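Local coordinates for taurocyamine kinase (Schistosoma mansoni, PDB 4WOD), which catalyses the reversible, magnesium-dependent transfer of phosphate between ATP and the guanidino compound taurocyamine, using a chain that carries two phosphagen kinase repeats, at residues A[632-637]-A[688-693]; A[214-219]-A[226-231]; A[529-534]-A[563-568]. The protein carries 4 engineered substitutions. One frame throughout, in Å; residues are numbered along the deposited sequence.

How the contacts relate
The three contacts are spread over both halves of a duplicated phosphagen kinase. Contact 2 belongs to the first repeat, where it joins two neighbouring strands of the catalytic-domain sheet; the side chain of R226 comes within about 4 Å of the bound arginine. Contacts 1 and 3 both belong to the second catalytic domain, their centres 30 Å apart. Segment 632-637 of contact 1 immediately follows the predicted active-site cysteine C631, whereas contact 3 begins at the end of the outermost strand 525-529 of the sheet, with the side chain of R568 about 10 Å from that of the predicted ATP-binding residue R589. The centre of contact 2 is 63 Å from that of contact 1 and 45 Å from that of contact 3.

Contact 1 of 3, residues A[632-637]-A[688-693]; sequences PSNLGT and KRRLGL
T637 grips the carbonyl of R690 with two of its own groups. The backbone N of T637 reaches R690 O at 2.8 Å in a nearly straight bond (173° at the hydrogen), its donor tilted from the carbonyl plane, and the hydroxyl OG1 donates to R690 O, also at 2.8 Å, in that plane and on a lone pair. OG1 can do this because it stands between the backbone N and the carbonyl carbon of its own residue (chi1 63°); CG2, beside the backbone N, lies 3.3 Å from L693 O. OG1 in turn is met by the backbone N of M639. Residues 632-637 complete the cysteine-centred phosphagen kinase signature CPSNLGT, which starts at the predicted active-site residue C631, so the bonds tie the far end of the signature loop to the segment leading into helix 695-715. The R690 side chain passes the loop carbonyls and crosses N634 obliquely. Its CB approaches L635 O at 3.4 Å and its CG approaches S633 O, while a bend at chi2 turns the chain toward N634. There the amide and guanidinium planes stand 52° apart, and OD1 of N634 lies at the guanidinium edge, near its plane. The firmer partners of the two are elsewhere: R486, a predicted ATP-binding residue, bonds to N634 OD1, and R690 NH1 holds N687 O and, at 3.1 Å, R689 O. On the other flank L691 CD1 packs on the bare CA of G636 at 3.4 Å, with I444 and H448 of helix 437-448 against the same leucine.

Contact 2 of 3, residues A[214-219]-A[226-231]; sequences NFLVWI and RVISMQ
F215 to W218 pair with S229 to R226 as neighbouring antiparallel strands of a beta hairpin, axes 4.8 Å apart and directions 159° from one another, with L216-I228 and W218-R226 as hydrogen-bonded pairs and F215-S229 and V217-V227 as non-hydrogen-bonded ones. The shortest of the ladder bonds runs from L216 N to I228 O, 2.8 Å; at the open end M230 N reaches N214 O from above the carbonyl plane. On one face L216 and I228 lie side by side and point the same way, CD2 of the leucine 4.1 Å from CD1 of the isoleucine. M230, two residues on from I228, reaches the same leucine. Its CG sits between the backbone N and carbonyl carbon (chi1 70°), and a further bend at chi2 lets the methyl CE reach L216 CB at 3.7 Å. Farther along, the W218 and R226 CB atoms stand 4.2 Å apart, and the indole NE1 is bonded to F183 O. The opposite face is carried by F215 and V227: the ring atom CE1 comes within 3.4 Å of V227 CG1, approaching obliquely. V217 lies beside V227, and helices 236-251 and 139-154 cover this face, through L243 on V227 and L153 on V217. Beyond the ladder, a water links N214 ND2 to Q231 OE1. R226, a predicted ATP-binding residue, forms a salt bridge with D223 and touches the bound arginine. F215, V217 and V227 thus pack against the helices, while the salt bridge to D223 would restrain the R226 guanidinium beside the bound arginine, consistent with its predicted role in ATP binding.

Contact 3 of 3, residues A[529-534]-A[563-568]; sequences PLTDMK and DWPVGR
L530 inserts its side chain among W564, P565 and R568. Its CD2 touches two groups at 3.6 Å, CH2 of the W564 indole and CB of R568, while its CB meets P565 CB at 3.9 Å. Alongside, T531 lays CG2 on V566 CA and P565 O, both at 3.6 Å. The backbone supplies one direct bond, L530 N to R568 O (2.8 Å), and water 2 bridges the same carbonyl oxygen to T531 OG1. These partners are presented by a type II beta turn, 565-568, entered through a cis peptide before P565. R568 bends at chi2 (76°), and its guanidinium turns a face to the indole rim: W564 CE3 lies 3.7 Å above its centre, while NH2 lies in the indole plane at the ring edge. NH1 bonds to V566 O at 3.0 Å, and NH2 holds the carbonyl oxygens of R562 and G560. F548 adds a further apolar neighbour to both L530 and R568. The segments leave and enter the paired strands 525-529 and 569-573 at one end, and the L530 N to R568 O bond continues the backbone bonding just past them, at the edge of the antiparallel sheet characteristic of the phosphagen kinase catalytic domain.

Contact 1 of 3, residues A[632-637]-A[688-693]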
ATOM      1  N   PRO A 632     -17.995   2.443 -16.299  1.00 15.35           N
ATOM      2  CA  PRO A 632     -18.879   2.324 -17.461  1.00 14.82           C
ATOM      3  C   PRO A 632     -19.546   0.947 -17.537  1.00 15.98           C
ATOM      4  O   PRO A 632     -20.509   0.783 -18.254  1.00 17.22           O
ATOM      5  CB  PRO A 632     -17.941   2.550 -18.651  1.00 18.93           C
ATOM      6  CG  PRO A 632     -16.755   3.241 -18.092  1.00 20.75           C
ATOM      7  CD  PRO A 632     -16.606   2.742 -16.687  1.00 19.17           C
ATOM      8  N   SER A 633     -19.032  -0.031 -16.804  1.00 13.30           N
ATOM      9  CA  SER A 633     -19.622  -1.357 -16.800  1.00 17.69           C
ATOM     10  C   SER A 633     -21.001  -1.361 -16.131  1.00 23.13           C
ATOM     11  O   SER A 633     -21.808  -2.280 -16.355  1.00 20.07           O
ATOM     12  CB  SER A 633     -18.702  -2.341 -16.074  1.00 21.21           C
ATOM     13  OG  SER A 633     -18.683  -2.075 -14.681  1.00 27.75           O
ATOM     14  N   ASN A 634     -21.265  -0.346 -15.306  1.00 18.73           N
ATOM     15  CA  ASN A 634     -22.489  -0.337 -14.511  1.00 19.53           C
ATOM     16  C   ASN A 634     -23.524   0.738 -14.828  1.00 18.77           C
ATOM     17  O   ASN A 634     -24.304   1.134 -13.959  1.00 20.60           O
ATOM     18  CB  ASN A 634     -22.132  -0.265 -13.039  1.00 20.13           C
ATOM     19  CG  ASN A 634     -22.503  -1.532 -12.316  1.00 26.98           C
ATOM     20  OD1 ASN A 634     -23.675  -1.772 -12.036  1.00 27.20           O
ATOM     21  ND2 ASN A 634     -21.506  -2.381 -12.042  1.00 34.20           N
ATOM     22  N   LEU A 635     -23.534   1.191 -16.077  1.00 14.04           N
ATOM     23  CA  LEU A 635     -24.557   2.084 -16.618  1.00 14.43           C
ATOM     24  C   LEU A 635     -25.928   1.465 -16.939  1.00 17.67           C
ATOM     25  O   LEU A 635     -26.153   0.273 -16.757  1.00 17.90           O
ATOM     26  CB  LEU A 635     -24.028   2.710 -17.913  1.00 15.86           C
ATOM     27  CG  LEU A 635     -22.681   3.401 -17.845  1.00 17.04           C
ATOM     28  CD1 LEU A 635     -22.175   3.646 -19.289  1.00 14.88           C
ATOM     29  CD2 LEU A 635     -22.789   4.714 -17.077  1.00 16.11           C
ATOM     30  N   GLY A 636     -26.833   2.301 -17.445  1.00 17.17           N
ATOM     31  CA  GLY A 636     -28.164   1.859 -17.834  1.00 17.37           C
ATOM     32  C   GLY A 636     -29.060   1.739 -16.617  1.00 17.78           C
ATOM     33  O   GLY A 636     -29.479   2.740 -16.046  1.00 17.49           O
ATOM     34  N   THR A 637     -29.337   0.501 -16.223  1.00 17.75           N
ATOM     35  CA  THR A 637     -30.094   0.226 -15.009  1.00 19.43           C
ATOM     36  C   THR A 637     -29.212   0.296 -13.779  1.00 17.46           C
ATOM     37  O   THR A 637     -29.693   0.548 -12.675  1.00 18.83           O
ATOM     38  CB  THR A 637     -30.715  -1.173 -15.039  1.00 18.62           C
ATOM     39  OG1 THR A 637     -29.658  -2.141 -15.089  1.00 18.86           O
ATOM     40  CG2 THR A 637     -31.631  -1.333 -16.235  1.00 19.76           C
ATOM     41  N   LYS A 688     -26.237 -10.696 -16.175  1.00 27.11           N
ATOM     42  CA  LYS A 688     -25.039 -10.040 -16.665  1.00 29.67           C
ATOM     43  C   LYS A 688     -25.345  -8.653 -17.255  1.00 27.22           C
ATOM     44  O   LYS A 688     -24.539  -7.733 -17.136  1.00 26.72           O
ATOM     45  CB  LYS A 688     -24.347 -10.925 -17.694  1.00 35.45           C
ATOM     46  CG  LYS A 688     -22.883 -10.599 -17.896  1.00 40.19           C
ATOM     47  CD  LYS A 688     -22.315 -11.347 -19.091  1.00 49.81           C
ATOM     48  CE  LYS A 688     -23.380 -11.593 -20.158  1.00 49.02           C
ATOM     49  NZ  LYS A 688     -22.871 -11.293 -21.534  1.00 56.58           N
ATOM     50  N   ARG A 689     -26.516  -8.490 -17.860  1.00 22.79           N
ATOM     51  CA  ARG A 689     -26.821  -7.237 -18.546  1.00 26.79           C
ATOM     52  C   ARG A 689     -27.039  -6.083 -17.575  1.00 26.19           C
ATOM     53  O   ARG A 689     -27.530  -6.287 -16.461  1.00 25.81           O
ATOM     54  CB  ARG A 689     -28.050  -7.404 -19.435  1.00 26.36           C
ATOM     55  CG  ARG A 689     -27.827  -8.383 -20.587  1.00 33.41           C
ATOM     56  CD  ARG A 689     -29.129  -8.688 -21.298  1.00 37.94           C
ATOM     57  NE  ARG A 689     -29.460  -7.662 -22.274  1.00 39.86           N
ATOM     58  CZ  ARG A 689     -30.632  -7.563 -22.889  1.00 39.46           C
ATOM     59  NH1 ARG A 689     -31.608  -8.424 -22.619  1.00 39.38           N
ATOM     60  NH2 ARG A 689     -30.829  -6.594 -23.771  1.00 40.29           N
ATOM     61  N   ARG A 690     -26.687  -4.872 -18.007  1.00 27.07           N
ATOM     62  CA  ARG A 690     -26.939  -3.653 -17.217  1.00 25.16           C
ATOM     63  C   ARG A 690     -27.589  -2.573 -18.069  1.00 23.85           C
ATOM     64  O   ARG A 690     -28.432  -1.800 -17.597  1.00 18.23           O
ATOM     65  CB  ARG A 690     -25.640  -3.090 -16.631  1.00 17.57           C
ATOM     66  CG  ARG A 690     -24.907  -4.037 -15.720  1.00 22.27           C
ATOM     67  CD  ARG A 690     -25.494  -4.021 -14.319  1.00 22.38           C
ATOM     68  NE  ARG A 690     -24.654  -4.818 -13.419  1.00 34.00           N
ATOM     69  CZ  ARG A 690     -24.739  -6.142 -13.311  1.00 29.61           C
ATOM     70  NH1 ARG A 690     -25.642  -6.802 -14.028  1.00 28.40           N
ATOM     71  NH2 ARG A 690     -23.936  -6.802 -12.483  1.00 33.92           N
ATOM     72  N   LEU A 691     -27.162  -2.532 -19.327  1.00 24.33           N
ATOM     73  CA  LEU A 691     -27.499  -1.453 -20.250  1.00 23.46           C
ATOM     74  C   LEU A 691     -28.209  -2.035 -21.474  1.00 25.26           C
ATOM     75  O   LEU A 691     -27.829  -3.095 -21.967  1.00 28.34           O
ATOM     76  CB  LEU A 691     -26.220  -0.708 -20.656  1.00 22.98           C
ATOM     77  CG  LEU A 691     -26.285   0.417 -21.680  1.00 20.80           C
ATOM     78  CD1 LEU A 691     -26.936   1.615 -21.043  1.00 22.22           C
ATOM     79  CD2 LEU A 691     -24.902   0.764 -22.183  1.00 20.66           C
ATOM     80  N   GLY A 692     -29.248  -1.363 -21.955  1.00 25.81           N
ATOM     81  CA  GLY A 692     -29.968  -1.831 -23.126  1.00 25.18           C
ATOM     82  C   GLY A 692     -31.223  -2.608 -22.779  1.00 26.60           C
ATOM     83  O   GLY A 692     -31.849  -3.223 -23.639  1.00 29.10           O
ATOM     84  N   LEU A 693     -31.601  -2.573 -21.508  1.00 26.94           N
ATOM     85  CA  LEU A 693     -32.788  -3.273 -21.049  1.00 27.02           C
ATOM     86  C   LEU A 693     -33.388  -2.504 -19.869  1.00 26.26           C
ATOM     87  O   LEU A 693     -32.729  -1.630 -19.300  1.00 24.30           O
ATOM     88  CB  LEU A 693     -32.443  -4.720 -20.664  1.00 27.02           C
ATOM     89  CG  LEU A 693     -31.813  -5.020 -19.294  1.00 24.50           C
ATOM     90  CD1 LEU A 693     -31.646  -6.532 -19.111  1.00 26.87           C
ATOM     91  CD2 LEU A 693     -30.481  -4.318 -19.067  1.00 23.46           C
TER

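Contact 2 of 3, residues A[214-219]-A[226-231]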
ATOM      1  N   ASN A 214      31.463  16.942   6.316  1.00 20.02           N
ATOM      2  CA  ASN A 214      30.730  16.142   5.340  1.00 19.53           C
ATOM      3  C   ASN A 214      31.040  14.639   5.491  1.00 19.90           C
ATOM      4  O   ASN A 214      30.695  13.835   4.621  1.00 20.48           O
ATOM      5  CB  ASN A 214      31.048  16.619   3.916  1.00 23.02           C
ATOM      6  CG  ASN A 214      32.523  16.512   3.583  1.00 22.79           C
ATOM      7  OD1 ASN A 214      33.279  15.848   4.293  1.00 19.14           O
ATOM      8  ND2 ASN A 214      32.936  17.146   2.485  1.00 20.08           N
ATOM      9  N   PHE A 215      31.700  14.293   6.596  1.00 16.69           N
ATOM     10  CA  PHE A 215      32.118  12.926   6.921  1.00 19.93           C
ATOM     11  C   PHE A 215      31.981  12.747   8.417  1.00 19.39           C
ATOM     12  O   PHE A 215      32.520  13.525   9.194  1.00 20.23           O
ATOM     13  CB  PHE A 215      33.556  12.657   6.479  1.00 16.27           C
ATOM     14  CG  PHE A 215      34.051  11.259   6.795  1.00 16.47           C
ATOM     15  CD1 PHE A 215      33.698  10.184   5.985  1.00 18.46           C
ATOM     16  CD2 PHE A 215      34.892  11.027   7.882  1.00 20.53           C
ATOM     17  CE1 PHE A 215      34.156   8.894   6.265  1.00 20.97           C
ATOM     18  CE2 PHE A 215      35.355   9.743   8.172  1.00 18.14           C
ATOM     19  CZ  PHE A 215      34.989   8.676   7.357  1.00 19.78           C
ATOM     20  N   LEU A 216      31.245  11.724   8.827  1.00 18.17           N
ATOM     21  CA  LEU A 216      30.859  11.583  10.228  1.00 14.14           C
ATOM     22  C   LEU A 216      30.929  10.115  10.639  1.00 17.86           C
ATOM     23  O   LEU A 216      30.476   9.234   9.873  1.00 21.00           O
ATOM     24  CB  LEU A 216      29.447  12.137  10.430  1.00 15.29           C
ATOM     25  CG  LEU A 216      28.721  11.819  11.737  1.00 19.12           C
ATOM     26  CD1 LEU A 216      29.268  12.650  12.895  1.00 22.21           C
ATOM     27  CD2 LEU A 216      27.215  12.015  11.600  1.00 21.10           C
ATOM     28  N   VAL A 217      31.515   9.824  11.802  1.00 19.51           N
ATOM     29  CA  VAL A 217      31.602   8.422  12.250  1.00 15.36           C
ATOM     30  C   VAL A 217      31.078   8.204  13.662  1.00 17.91           C
ATOM     31  O   VAL A 217      31.489   8.899  14.587  1.00 19.74           O
ATOM     32  CB  VAL A 217      33.053   7.881  12.198  1.00 19.95           C
ATOM     33  CG1 VAL A 217      33.069   6.429  12.639  1.00 17.14           C
ATOM     34  CG2 VAL A 217      33.632   7.992  10.788  1.00 16.18           C
ATOM     35  N   TRP A 218      30.177   7.230  13.818  1.00 15.19           N
ATOM     36  CA  TRP A 218      29.667   6.834  15.129  1.00 16.41           C
ATOM     37  C   TRP A 218      30.366   5.561  15.594  1.00 16.31           C
ATOM     38  O   TRP A 218      30.385   4.540  14.877  1.00 19.64           O
ATOM     39  CB  TRP A 218      28.152   6.616  15.077  1.00 20.06           C
ATOM     40  CG  TRP A 218      27.360   7.884  14.968  1.00 24.99           C
ATOM     41  CD1 TRP A 218      27.846   9.162  14.994  1.00 23.64           C
ATOM     42  CD2 TRP A 218      25.931   8.002  14.825  1.00 27.70           C
ATOM     43  NE1 TRP A 218      26.816  10.061  14.881  1.00 21.82           N
ATOM     44  CE2 TRP A 218      25.634   9.380  14.774  1.00 27.76           C
ATOM     45  CE3 TRP A 218      24.884   7.078  14.735  1.00 28.25           C
ATOM     46  CZ2 TRP A 218      24.322   9.857  14.636  1.00 30.99           C
ATOM     47  CZ3 TRP A 218      23.581   7.553  14.603  1.00 28.19           C
ATOM     48  CH2 TRP A 218      23.316   8.931  14.556  1.00 30.65           C
ATOM     49  N   ILE A 219      30.944   5.619  16.790  1.00 15.95           N
ATOM     50  CA  ILE A 219      31.607   4.469  17.374  1.00 13.90           C
ATOM     51  C   ILE A 219      30.758   3.879  18.495  1.00 16.02           C
ATOM     52  O   ILE A 219      30.462   4.561  19.479  1.00 17.12           O
ATOM     53  CB  ILE A 219      32.996   4.839  17.922  1.00 17.25           C
ATOM     54  CG1 ILE A 219      33.852   5.460  16.810  1.00 20.03           C
ATOM     55  CG2 ILE A 219      33.679   3.606  18.528  1.00 19.91           C
ATOM     56  CD1 ILE A 219      35.294   5.645  17.204  1.00 27.71           C
ATOM     57  N   ARG A 226      29.595   3.111  12.392  1.00 17.64           N
ATOM     58  CA  ARG A 226      28.658   3.575  11.384  1.00 18.18           C
ATOM     59  C   ARG A 226      29.308   4.777  10.710  1.00 16.28           C
ATOM     60  O   ARG A 226      29.684   5.743  11.377  1.00 21.04           O
ATOM     61  CB  ARG A 226      27.284   3.941  11.973  1.00 20.44           C
ATOM     62  CG  ARG A 226      26.254   4.130  10.860  1.00 27.64           C
ATOM     63  CD  ARG A 226      24.792   4.196  11.317  1.00 27.70           C
ATOM     64  NE  ARG A 226      24.284   3.048  12.086  1.00 29.18           N
ATOM     65  CZ  ARG A 226      24.373   1.755  11.756  1.00 37.34           C
ATOM     66  NH1 ARG A 226      23.829   0.851  12.563  1.00 39.83           N
ATOM     67  NH2 ARG A 226      25.004   1.336  10.660  1.00 30.04           N
ATOM     68  N   VAL A 227      29.485   4.679   9.401  1.00 14.46           N
ATOM     69  CA  VAL A 227      30.123   5.735   8.621  1.00 16.28           C
ATOM     70  C   VAL A 227      29.106   6.405   7.700  1.00 20.27           C
ATOM     71  O   VAL A 227      28.342   5.737   6.972  1.00 22.38           O
ATOM     72  CB  VAL A 227      31.298   5.185   7.802  1.00 19.91           C
ATOM     73  CG1 VAL A 227      32.152   6.329   7.266  1.00 18.86           C
ATOM     74  CG2 VAL A 227      32.143   4.247   8.662  1.00 17.57           C
ATOM     75  N   ILE A 228      29.098   7.731   7.744  1.00 18.01           N
ATOM     76  CA  ILE A 228      28.120   8.560   7.054  1.00 17.30           C
ATOM     77  C   ILE A 228      28.808   9.706   6.316  1.00 20.30           C
ATOM     78  O   ILE A 228      29.559  10.474   6.927  1.00 20.94           O
ATOM     79  CB  ILE A 228      27.109   9.141   8.051  1.00 19.72           C
ATOM     80  CG1 ILE A 228      26.506   8.007   8.898  1.00 20.91           C
ATOM     81  CG2 ILE A 228      26.047   9.978   7.335  1.00 21.63           C
ATOM     82  CD1 ILE A 228      25.884   8.460  10.179  1.00 26.71           C
ATOM     83  N   SER A 229      28.589   9.770   5.001  1.00 17.55           N
ATOM     84  CA  SER A 229      28.983  10.909   4.164  1.00 14.68           C
ATOM     85  C   SER A 229      27.723  11.719   3.820  1.00 17.79           C
ATOM     86  O   SER A 229      26.689  11.142   3.532  1.00 19.37           O
ATOM     87  CB  SER A 229      29.698  10.416   2.904  1.00 17.01           C
ATOM     88  OG  SER A 229      30.102  11.495   2.075  1.00 19.49           O
ATOM     89  N   MET A 230      27.802  13.037   3.823  1.00 15.53           N
ATOM     90  CA  MET A 230      26.645  13.847   3.604  1.00 19.42           C
ATOM     91  C   MET A 230      26.965  15.273   3.167  1.00 17.44           C
ATOM     92  O   MET A 230      27.986  15.758   3.441  1.00 20.38           O
ATOM     93  CB  MET A 230      25.814  13.896   4.846  1.00 20.93           C
ATOM     94  CG  MET A 230      26.411  14.674   5.973  1.00 20.18           C
ATOM     95  SD  MET A 230      27.710  13.839   6.833  1.00 65.67           S
ATOM     96  CE  MET A 230      27.751  14.665   8.406  1.00 46.10           C
ATOM     97  N   GLN A 231      26.046  15.884   2.473  1.00 19.77           N
ATOM     98  CA  GLN A 231      26.169  17.298   2.085  1.00 19.56           C
ATOM     99  C   GLN A 231      24.843  17.835   1.569  1.00 21.44           C
ATOM    100  O   GLN A 231      23.956  17.081   1.152  1.00 16.13           O
ATOM    101  CB  GLN A 231      27.260  17.495   1.024  1.00 19.46           C
ATOM    102  CG  GLN A 231      26.955  16.814  -0.292  1.00 21.57           C
ATOM    103  CD  GLN A 231      28.182  16.678  -1.182  1.00 23.29           C
ATOM    104  OE1 GLN A 231      29.275  16.364  -0.711  1.00 26.04           O
ATOM    105  NE2 GLN A 231      28.002  16.923  -2.479  1.00 22.65           N
TER
HETATM  106  O   HOH W   1      30.981  18.527   0.708  1.00 31.62           O

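Contact 3 of 3, residues A[529-534]-A[563-568]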
ATOM      1  N   PRO A 529     -21.434   6.289  10.106  1.00 24.33           N
ATOM      2  CA  PRO A 529     -20.288   6.928   9.452  1.00 26.80           C
ATOM      3  C   PRO A 529     -18.993   6.212   9.781  1.00 27.14           C
ATOM      4  O   PRO A 529     -18.728   5.931  10.953  1.00 24.97           O
ATOM      5  CB  PRO A 529     -20.281   8.354  10.028  1.00 21.60           C
ATOM      6  CG  PRO A 529     -21.183   8.322  11.226  1.00 24.68           C
ATOM      7  CD  PRO A 529     -22.155   7.201  11.017  1.00 20.70           C
ATOM      8  N   LEU A 530     -18.197   5.922   8.760  1.00 19.70           N
ATOM      9  CA  LEU A 530     -16.895   5.312   8.979  1.00 23.69           C
ATOM     10  C   LEU A 530     -15.988   6.192   9.869  1.00 25.06           C
ATOM     11  O   LEU A 530     -15.068   5.676  10.509  1.00 29.52           O
ATOM     12  CB  LEU A 530     -16.226   5.025   7.627  1.00 21.44           C
ATOM     13  CG  LEU A 530     -16.233   3.582   7.107  1.00 27.17           C
ATOM     14  CD1 LEU A 530     -17.638   3.009   7.042  1.00 24.69           C
ATOM     15  CD2 LEU A 530     -15.547   3.456   5.738  1.00 22.18           C
ATOM     16  N   THR A 531     -16.269   7.499   9.932  1.00 25.23           N
ATOM     17  CA  THR A 531     -15.459   8.449  10.715  1.00 28.47           C
ATOM     18  C   THR A 531     -15.841   8.486  12.185  1.00 37.70           C
ATOM     19  O   THR A 531     -14.978   8.642  13.030  1.00 38.34           O
ATOM     20  CB  THR A 531     -15.552   9.896  10.187  1.00 29.09           C
ATOM     21  OG1 THR A 531     -16.925  10.281  10.055  1.00 36.92           O
ATOM     22  CG2 THR A 531     -14.879  10.013   8.858  1.00 23.53           C
ATOM     23  N   ASP A 532     -17.125   8.321  12.493  1.00 33.32           N
ATOM     24  CA  ASP A 532     -17.635   8.580  13.845  1.00 40.48           C
ATOM     25  C   ASP A 532     -18.464   7.431  14.371  1.00 37.18           C
ATOM     26  O   ASP A 532     -19.573   7.626  14.863  1.00 41.86           O
ATOM     27  CB  ASP A 532     -18.489   9.851  13.871  1.00 38.73           C
ATOM     28  CG  ASP A 532     -17.657  11.093  14.009  1.00 52.86           C
ATOM     29  OD1 ASP A 532     -16.680  11.033  14.787  1.00 56.30           O
ATOM     30  OD2 ASP A 532     -17.977  12.120  13.359  1.00 60.71           O
ATOM     31  N   MET A 533     -17.936   6.229  14.258  1.00 32.40           N
ATOM     32  CA  MET A 533     -18.736   5.069  14.566  1.00 37.91           C
ATOM     33  C   MET A 533     -18.452   4.553  15.960  1.00 33.66           C
ATOM     34  O   MET A 533     -17.315   4.572  16.413  1.00 36.45           O
ATOM     35  CB  MET A 533     -18.483   3.971  13.543  1.00 39.23           C
ATOM     36  CG  MET A 533     -19.586   2.983  13.468  1.00 32.68           C
ATOM     37  SD  MET A 533     -19.115   1.669  12.368  1.00 30.29           S
ATOM     38  CE  MET A 533     -18.832   2.575  10.841  1.00 26.64           C
ATOM     39  N   LYS A 534     -19.506   4.101  16.632  1.00 37.33           N
ATOM     40  CA  LYS A 534     -19.365   3.418  17.908  1.00 41.76           C
ATOM     41  C   LYS A 534     -18.706   2.057  17.649  1.00 37.15           C
ATOM     42  O   LYS A 534     -19.084   1.354  16.718  1.00 32.27           O
ATOM     43  CB  LYS A 534     -20.731   3.269  18.590  1.00 43.84           C
ATOM     44  CG  LYS A 534     -20.762   3.812  19.996  1.00 49.64           C
ATOM     45  CD  LYS A 534     -21.129   5.287  20.020  1.00 53.01           C
ATOM     46  CE  LYS A 534     -21.368   5.783  21.442  1.00 66.98           C
ATOM     47  NZ  LYS A 534     -22.707   5.385  21.969  1.00 69.15           N
ATOM     48  N   ASP A 563      -8.310  10.561   1.302  1.00 19.13           N
ATOM     49  CA  ASP A 563      -8.855  11.261   2.474  1.00 21.24           C
ATOM     50  C   ASP A 563      -9.705  10.347   3.361  1.00 23.01           C
ATOM     51  O   ASP A 563     -10.781  10.720   3.849  1.00 20.81           O
ATOM     52  CB  ASP A 563      -9.653  12.487   2.037  1.00 20.28           C
ATOM     53  CG  ASP A 563      -8.790  13.489   1.318  1.00 24.96           C
ATOM     54  OD1 ASP A 563      -7.779  13.911   1.929  1.00 25.24           O
ATOM     55  OD2 ASP A 563      -9.103  13.836   0.152  1.00 24.53           O
ATOM     56  N   TRP A 564      -9.162   9.161   3.584  1.00 24.36           N
ATOM     57  CA  TRP A 564      -9.823   8.086   4.309  1.00 23.12           C
ATOM     58  C   TRP A 564      -9.988   8.420   5.797  1.00 26.33           C
ATOM     59  O   TRP A 564      -9.082   8.996   6.424  1.00 28.05           O
ATOM     60  CB  TRP A 564      -9.019   6.806   4.115  1.00 24.81           C
ATOM     61  CG  TRP A 564      -9.669   5.581   4.641  1.00 26.64           C
ATOM     62  CD1 TRP A 564      -9.358   4.918   5.791  1.00 24.80           C
ATOM     63  CD2 TRP A 564     -10.752   4.864   4.039  1.00 25.45           C
ATOM     64  NE1 TRP A 564     -10.185   3.831   5.941  1.00 26.51           N
ATOM     65  CE2 TRP A 564     -11.046   3.774   4.878  1.00 26.42           C
ATOM     66  CE3 TRP A 564     -11.501   5.041   2.876  1.00 25.70           C
ATOM     67  CZ2 TRP A 564     -12.053   2.862   4.586  1.00 24.73           C
ATOM     68  CZ3 TRP A 564     -12.505   4.137   2.589  1.00 25.99           C
ATOM     69  CH2 TRP A 564     -12.768   3.055   3.439  1.00 26.65           C
ATOM     70  N   PRO A 565     -11.159   8.097   6.367  1.00 26.66           N
ATOM     71  CA  PRO A 565     -12.342   7.511   5.733  1.00 22.15           C
ATOM     72  C   PRO A 565     -13.475   8.528   5.611  1.00 22.40           C
ATOM     73  O   PRO A 565     -14.641   8.168   5.779  1.00 19.29           O
ATOM     74  CB  PRO A 565     -12.726   6.408   6.719  1.00 24.24           C
ATOM     75  CG  PRO A 565     -12.343   7.013   8.084  1.00 24.17           C
ATOM     76  CD  PRO A 565     -11.351   8.172   7.823  1.00 25.33           C
ATOM     77  N   VAL A 566     -13.132   9.785   5.344  1.00 21.09           N
ATOM     78  CA  VAL A 566     -14.091  10.882   5.423  1.00 21.93           C
ATOM     79  C   VAL A 566     -15.227  10.733   4.410  1.00 18.26           C
ATOM     80  O   VAL A 566     -14.997  10.412   3.245  1.00 20.45           O
ATOM     81  CB  VAL A 566     -13.374  12.239   5.221  1.00 21.53           C
ATOM     82  CG1 VAL A 566     -14.359  13.387   5.277  1.00 20.77           C
ATOM     83  CG2 VAL A 566     -12.320  12.419   6.291  1.00 22.33           C
ATOM     84  N   GLY A 567     -16.450  10.970   4.868  1.00 19.37           N
ATOM     85  CA  GLY A 567     -17.632  10.907   4.027  1.00 20.19           C
ATOM     86  C   GLY A 567     -18.103   9.517   3.622  1.00 22.06           C
ATOM     87  O   GLY A 567     -19.036   9.399   2.814  1.00 20.01           O
ATOM     88  N   ARG A 568     -17.465   8.470   4.158  1.00 20.21           N
ATOM     89  CA  ARG A 568     -17.873   7.093   3.897  1.00 19.75           C
ATOM     90  C   ARG A 568     -18.713   6.524   5.041  1.00 19.70           C
ATOM     91  O   ARG A 568     -18.518   6.890   6.196  1.00 18.80           O
ATOM     92  CB  ARG A 568     -16.669   6.166   3.695  1.00 21.36           C
ATOM     93  CG  ARG A 568     -15.958   6.266   2.343  1.00 22.71           C
ATOM     94  CD  ARG A 568     -15.093   7.505   2.267  1.00 20.82           C
ATOM     95  NE  ARG A 568     -14.090   7.396   1.209  1.00 17.91           N
ATOM     96  CZ  ARG A 568     -12.955   8.087   1.180  1.00 21.67           C
ATOM     97  NH1 ARG A 568     -12.659   8.930   2.173  1.00 17.07           N
ATOM     98  NH2 ARG A 568     -12.110   7.915   0.173  1.00 18.14           N
TER
HETATM   99  O   HOH W   2     -17.629   9.114   7.641  1.00 21.00           O